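Local coordinates for protein malonyl CoA reductase (malonate semialdehyde-forming) (Sulfolobus tokodaii, PDB 2EP5) that probably reduces malonyl-CoA to malonate semialdehyde with NADPH and belongs to the aspartate-semialdehyde dehydrogenase family, at residues D3-S8 / H27-L32; M245-I250 / R321-G326. All blocks are in the same frame, centred on the assembly; numbering follows the deposited sequence.

Contact 1: residues D3-S8 / H27-L32; sequences DKIKVS and HPYLEL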
loop_
_atom_site.group_PDB
_atom_site.type_symbol
_atom_site.label_atom_id
_atom_site.label_comp_id
_atom_site.label_asym_id
_atom_site.label_seq_id
_atom_site.Cartn_x
_atom_site.Cartn_y
_atom_site.Cartn_z
ATOM N N ASP A 3 20.824 -7.893 41.157
ATOM C CA ASP A 3 21.574 -9.100 40.834
ATOM C C ASP A 3 21.124 -9.579 39.467
ATOM O O ASP A 3 19.964 -9.954 39.276
ATOM C CB ASP A 3 21.333 -10.188 41.878
ATOM C CG ASP A 3 21.923 -9.835 43.226
ATOM O OD1 ASP A 3 23.141 -9.558 43.285
ATOM O OD2 ASP A 3 21.167 -9.838 44.221
ATOM N N LYS A 4 22.048 -9.559 38.516
ATOM C CA LYS A 4 21.748 -9.963 37.155
ATOM C C LYS A 4 21.551 -11.457 36.929
ATOM O O LYS A 4 22.204 -12.285 37.553
ATOM C CB LYS A 4 22.838 -9.443 36.213
ATOM C CG LYS A 4 22.590 -8.025 35.699
ATOM C CD LYS A 4 22.544 -6.998 36.821
ATOM C CE LYS A 4 22.094 -5.628 36.312
ATOM N NZ LYS A 4 22.956 -5.080 35.226
ATOM N N ILE A 5 20.623 -11.782 36.037
ATOM C CA ILE A 5 20.340 -13.159 35.654
ATOM C C ILE A 5 20.830 -13.228 34.210
ATOM O O ILE A 5 20.336 -12.505 33.342
ATOM C CB ILE A 5 18.824 -13.477 35.697
ATOM C CG1 ILE A 5 18.342 -13.555 37.144
ATOM C CG2 ILE A 5 18.543 -14.800 35.013
ATOM C CD1 ILE A 5 18.443 -12.257 37.901
ATOM N N LYS A 6 21.814 -14.083 33.962
ATOM C CA LYS A 6 22.385 -14.220 32.627
ATOM C C LYS A 6 21.524 -15.048 31.682
ATOM O O LYS A 6 21.161 -16.182 31.987
ATOM C CB LYS A 6 23.785 -14.820 32.740
ATOM C CG LYS A 6 24.754 -13.900 33.466
ATOM C CD LYS A 6 26.131 -14.515 33.608
ATOM C CE LYS A 6 27.143 -13.465 34.050
ATOM N NZ LYS A 6 26.689 -12.689 35.248
ATOM N N VAL A 7 21.200 -14.476 30.529
ATOM C CA VAL A 7 20.374 -15.173 29.550
ATOM C C VAL A 7 21.001 -15.245 28.158
ATOM O O VAL A 7 21.879 -14.453 27.809
ATOM C CB VAL A 7 18.984 -14.499 29.422
ATOM C CG1 VAL A 7 18.326 -14.395 30.798
ATOM C CG2 VAL A 7 19.120 -13.115 28.773
ATOM N N SER A 8 20.563 -16.221 27.374
ATOM C CA SER A 8 21.039 -16.362 26.005
ATOM C C SER A 8 19.781 -16.314 25.138
ATOM O O SER A 8 18.677 -16.509 25.642
ATOM C CB SER A 8 21.769 -17.691 25.812
ATOM O OG SER A 8 20.876 -18.778 25.853
ATOM N N HIS A 27 17.395 -4.037 29.937
ATOM C CA HIS A 27 16.677 -4.656 31.046
ATOM C C HIS A 27 17.392 -4.503 32.389
ATOM O O HIS A 27 18.613 -4.610 32.465
ATOM C CB HIS A 27 16.445 -6.143 30.777
ATOM C CG HIS A 27 15.442 -6.763 31.698
ATOM N ND1 HIS A 27 14.134 -6.990 31.329
ATOM C CD2 HIS A 27 15.535 -7.136 32.998
ATOM C CE1 HIS A 27 13.465 -7.474 32.360
ATOM N NE2 HIS A 27 14.291 -7.571 33.386
ATOM N N PRO A 28 16.630 -4.249 33.468
ATOM C CA PRO A 28 17.152 -4.077 34.830
ATOM C C PRO A 28 18.058 -5.211 35.334
ATOM O O PRO A 28 19.190 -4.959 35.738
ATOM C CB PRO A 28 15.881 -3.948 35.671
ATOM C CG PRO A 28 14.952 -3.261 34.749
ATOM C CD PRO A 28 15.181 -3.966 33.430
ATOM N N TYR A 29 17.563 -6.450 35.320
ATOM C CA TYR A 29 18.356 -7.584 35.798
ATOM C C TYR A 29 18.647 -8.712 34.805
ATOM O O TYR A 29 19.515 -9.545 35.058
ATOM C CB TYR A 29 17.731 -8.186 37.060
ATOM C CG TYR A 29 16.245 -8.433 36.984
ATOM C CD1 TYR A 29 15.337 -7.412 37.257
ATOM C CD2 TYR A 29 15.743 -9.693 36.663
ATOM C CE1 TYR A 29 13.967 -7.644 37.218
ATOM C CE2 TYR A 29 14.375 -9.934 36.621
ATOM C CZ TYR A 29 13.496 -8.909 36.901
ATOM O OH TYR A 29 12.141 -9.145 36.887
ATOM N N LEU A 30 17.926 -8.755 33.691
ATOM C CA LEU A 30 18.159 -9.783 32.681
ATOM C C LEU A 30 19.328 -9.328 31.808
ATOM O O LEU A 30 19.202 -8.370 31.054
ATOM C CB LEU A 30 16.899 -9.976 31.827
ATOM C CG LEU A 30 15.973 -11.173 32.079
ATOM C CD1 LEU A 30 15.943 -11.550 33.544
ATOM C CD2 LEU A 30 14.580 -10.835 31.567
ATOM N N GLU A 31 20.463 -10.014 31.916
ATOM C CA GLU A 31 21.658 -9.664 31.151
ATOM C C GLU A 31 21.921 -10.603 29.976
ATOM O O GLU A 31 22.396 -11.730 30.154
ATOM C CB GLU A 31 22.882 -9.645 32.072
ATOM C CG GLU A 31 24.212 -9.396 31.354
ATOM C CD GLU A 31 25.372 -9.165 32.319
ATOM O OE1 GLU A 31 25.476 -9.906 33.321
ATOM O OE2 GLU A 31 26.186 -8.247 32.069
ATOM N N LEU A 32 21.622 -10.121 28.775
ATOM C CA LEU A 32 21.821 -10.900 27.564
ATOM C C LEU A 32 23.314 -10.999 27.280
ATOM O O LEU A 32 23.968 -9.996 26.967
ATOM C CB LEU A 32 21.096 -10.238 26.390
ATOM C CG LEU A 32 21.277 -10.872 25.011
ATOM C CD1 LEU A 32 20.818 -12.326 25.045
ATOM C CD2 LEU A 32 20.487 -10.070 23.976
#

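Contact 2: residues M245-I250 / R321-G326; sequences MGVINI and RLVVLG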
loop_
_atom_site.group_PDB
_atom_site.type_symbol
_atom_site.label_atom_id
_atom_site.label_comp_id
_atom_site.label_asym_id
_atom_site.label_seq_id
_atom_site.Cartn_x
_atom_site.Cartn_y
_atom_site.Cartn_z
ATOM N N MET A 245 -5.550 -8.029 14.656
ATOM C CA MET A 245 -6.873 -7.649 15.097
ATOM C C MET A 245 -7.737 -8.905 15.170
ATOM O O MET A 245 -7.529 -9.864 14.418
ATOM C CB MET A 245 -7.478 -6.634 14.125
ATOM C CG MET A 245 -8.900 -6.219 14.476
ATOM S SD MET A 245 -9.381 -4.666 13.689
ATOM C CE MET A 245 -8.175 -3.557 14.407
ATOM N N GLY A 246 -8.697 -8.903 16.087
ATOM C CA GLY A 246 -9.575 -10.045 16.226
ATOM C C GLY A 246 -10.998 -9.633 16.547
ATOM O O GLY A 246 -11.231 -8.836 17.464
ATOM N N VAL A 247 -11.947 -10.147 15.772
ATOM C CA VAL A 247 -13.354 -9.868 16.012
ATOM C C VAL A 247 -13.869 -11.101 16.735
ATOM O O VAL A 247 -13.932 -12.195 16.162
ATOM C CB VAL A 247 -14.151 -9.693 14.707
ATOM C CG1 VAL A 247 -15.619 -9.428 15.029
ATOM C CG2 VAL A 247 -13.574 -8.552 13.907
ATOM N N ILE A 248 -14.220 -10.919 18.003
ATOM C CA ILE A 248 -14.698 -12.008 18.826
ATOM C C ILE A 248 -16.205 -11.939 19.049
ATOM O O ILE A 248 -16.741 -10.903 19.449
ATOM C CB ILE A 248 -13.952 -12.007 20.190
ATOM C CG1 ILE A 248 -12.440 -12.130 19.937
ATOM C CG2 ILE A 248 -14.450 -13.157 21.086
ATOM C CD1 ILE A 248 -11.581 -12.033 21.189
ATOM N N ASN A 249 -16.883 -13.045 18.756
ATOM C CA ASN A 249 -18.325 -13.132 18.950
ATOM C C ASN A 249 -18.653 -14.292 19.876
ATOM O O ASN A 249 -18.538 -15.456 19.492
ATOM C CB ASN A 249 -19.060 -13.336 17.624
ATOM C CG ASN A 249 -19.054 -12.095 16.750
ATOM O OD1 ASN A 249 -18.092 -11.832 16.032
ATOM N ND2 ASN A 249 -20.129 -11.321 16.818
ATOM N N ILE A 250 -19.041 -13.974 21.104
ATOM C CA ILE A 250 -19.399 -15.014 22.049
ATOM C C ILE A 250 -20.906 -15.247 21.916
ATOM O O ILE A 250 -21.714 -14.523 22.508
ATOM C CB ILE A 250 -19.028 -14.596 23.484
ATOM C CG1 ILE A 250 -17.512 -14.371 23.567
ATOM C CG2 ILE A 250 -19.459 -15.666 24.473
ATOM C CD1 ILE A 250 -17.000 -14.013 24.957
ATOM N N ARG A 321 -20.277 -9.147 21.353
ATOM C CA ARG A 321 -19.208 -8.912 20.394
ATOM C C ARG A 321 -18.188 -7.898 20.889
ATOM O O ARG A 321 -18.504 -7.014 21.685
ATOM C CB ARG A 321 -19.754 -8.423 19.051
ATOM C CG ARG A 321 -18.636 -8.311 18.011
ATOM C CD ARG A 321 -18.872 -7.205 17.016
ATOM N NE ARG A 321 -19.164 -5.926 17.661
ATOM C CZ ARG A 321 -19.711 -4.897 17.023
ATOM N NH1 ARG A 321 -20.009 -5.007 15.737
ATOM N NH2 ARG A 321 -20.002 -3.781 17.675
ATOM N N LEU A 322 -16.961 -8.032 20.400
ATOM C CA LEU A 322 -15.895 -7.118 20.768
ATOM C C LEU A 322 -14.728 -7.250 19.802
ATOM O O LEU A 322 -14.532 -8.305 19.193
ATOM C CB LEU A 322 -15.443 -7.371 22.213
ATOM C CG LEU A 322 -14.799 -8.693 22.633
ATOM C CD1 LEU A 322 -13.347 -8.737 22.174
ATOM C CD2 LEU A 322 -14.850 -8.810 24.141
ATOM N N VAL A 323 -13.986 -6.154 19.643
ATOM C CA VAL A 323 -12.819 -6.096 18.767
ATOM C C VAL A 323 -11.584 -5.827 19.625
ATOM O O VAL A 323 -11.554 -4.888 20.427
ATOM C CB VAL A 323 -12.950 -4.963 17.706
ATOM C CG1 VAL A 323 -11.687 -4.893 16.858
ATOM C CG2 VAL A 323 -14.172 -5.217 16.806
ATOM N N VAL A 324 -10.569 -6.663 19.458
ATOM C CA VAL A 324 -9.340 -6.523 20.221
ATOM C C VAL A 324 -8.148 -6.385 19.279
ATOM O O VAL A 324 -8.134 -6.944 18.181
ATOM C CB VAL A 324 -9.127 -7.736 21.140
ATOM C CG1 VAL A 324 -9.001 -9.000 20.299
ATOM C CG2 VAL A 324 -7.892 -7.531 22.007
ATOM N N LEU A 325 -7.147 -5.636 19.718
ATOM C CA LEU A 325 -5.955 -5.413 18.921
ATOM C C LEU A 325 -4.740 -5.533 19.823
ATOM O O LEU A 325 -4.783 -5.148 20.986
ATOM C CB LEU A 325 -6.016 -4.020 18.293
ATOM C CG LEU A 325 -5.002 -3.541 17.231
ATOM C CD1 LEU A 325 -4.020 -2.572 17.845
ATOM C CD2 LEU A 325 -4.294 -4.721 16.591
ATOM N N GLY A 326 -3.664 -6.090 19.281
ATOM C CA GLY A 326 -2.440 -6.238 20.043
ATOM C C GLY A 326 -1.216 -6.283 19.144
ATOM O O GLY A 326 -1.314 -6.611 17.961
#

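Contact 1: residues D3-S8 / H27-L32
The phenol ring of Tyr-29 has the tip of the His-27 imidazole over the centre of one face, while Ile-5 approaches it obliquely, CD1 lying 3.9 Å from Tyr-29 CD2. The imidazole is itself sandwiched: Pro-28 CD covers one face and Leu-30 CB the other, both offset toward the rim, with Tyr-29 CA at the edge in the ring plane. Tyr-29 holds its CG in the crowded position between backbone N and carbonyl carbon (chi1 47°), and its ring runs alongside Ile-5. Beyond the two rings the backbones pair in parallel. Ile-5 N donates to Tyr-29 O at 2.7 Å, within the carbonyl plane; Glu-31 N then donates to Ile-5 O at 2.9 Å, and Val-7 N to Glu-31 O at 3.0 Å, these two donors standing above their carbonyl planes. On the buried face, Ile-5 CB meets Leu-30 CD1, the side chains of Val-7 and Leu-30 cross obliquely, CG1 against CG, and Val-7 CG2 reaches Leu-32 CD1 at 4.2 Å. On the other face Lys-6 and Glu-31 run side by side, their salt bridge spanning 3.6 Å between NZ and OE1. Helix 334-347 packs on Tyr-29 and Leu-30, and Asp-79 accepts the backbone N-H of Lys-6. Strands 5-10 and 30-36, joined through helix 15-24, thus form the opening right-handed beta-alpha-beta crossover of a Rossmann-type nucleotide-binding domain.

Contact 2: residues M245-I250 / R321-G326
Four backbone hydrogen bonds join two central, antiparallel strands of the mixed sheet in the dimerisation domain, whose fold is of the glyceraldehyde-3-phosphate dehydrogenase C-terminal type. Gly-246 and Val-324 form one hydrogen-bonded pair, Ile-248 and Leu-322 the next; the N-H of Ile-248 meets Leu-322 O at 2.9 Å, nearly along the C=O axis. On the face of Ile-248, Leu-322 and Val-324, Ile-248 and Leu-322 lie side by side, their CD1 atoms 3.9 Å apart, and the side chains of Ile-248 and Val-324 cross obliquely, with Ile-248 CD1 4.1 Å from Val-324 CG1. The crowded first torsion of Val-324 (chi1 62°) brings CG1 to 3.6 Å from Gly-246 O. On the opposite face Val-323 CG1 touches CG and SD of Met-245, each at 3.9 Å, and Asn-249 ND2 lies 3.6 Å from Arg-321 CG and 3.7 Å from Arg-321 CB. Farther out, Met-156 of helix 151-160, which begins at the predicted nucleophile Cys-151, packs on Ile-248 and Val-324, and Pro-159 on Ile-248. Across the other face the second subunit closes in, its Ile-197 packing on Met-245 and its Ile-173 on Asn-249. Replacing Asn-249 by an alanine here would remove the amide flanking the aliphatic part of Arg-321, and would probably loosen both that side chain and the subunit packing. Arg-321, bent at chi2 and chi3, carries its guanidinium away from the strand pair; NH2 bonds to Arg-312 O and NH1 to Thr-234 OG1 of the second subunit.

Overall arrangement
From the N terminus, contact 1 closes first: the chain leaves strand 5-10, passes through helix 15-24 and returns beside its start, pairing the first two strands of the parallel sheet. That sheet is completed by strand 144-147, after which helix 151-160 leads into the mixed sheet. Contact 2 closes a much longer loop of 70 residues, which holds strands 285-287 and 308-316 of the same sheet. The loops follow in series, neither nested nor crossed, and the centres of contacts 1 and 2 are about 35 Å apart. Helix 334-347, following contact 2, carries the chain back onto contact 1, linking the C terminus to the nucleotide-binding domain.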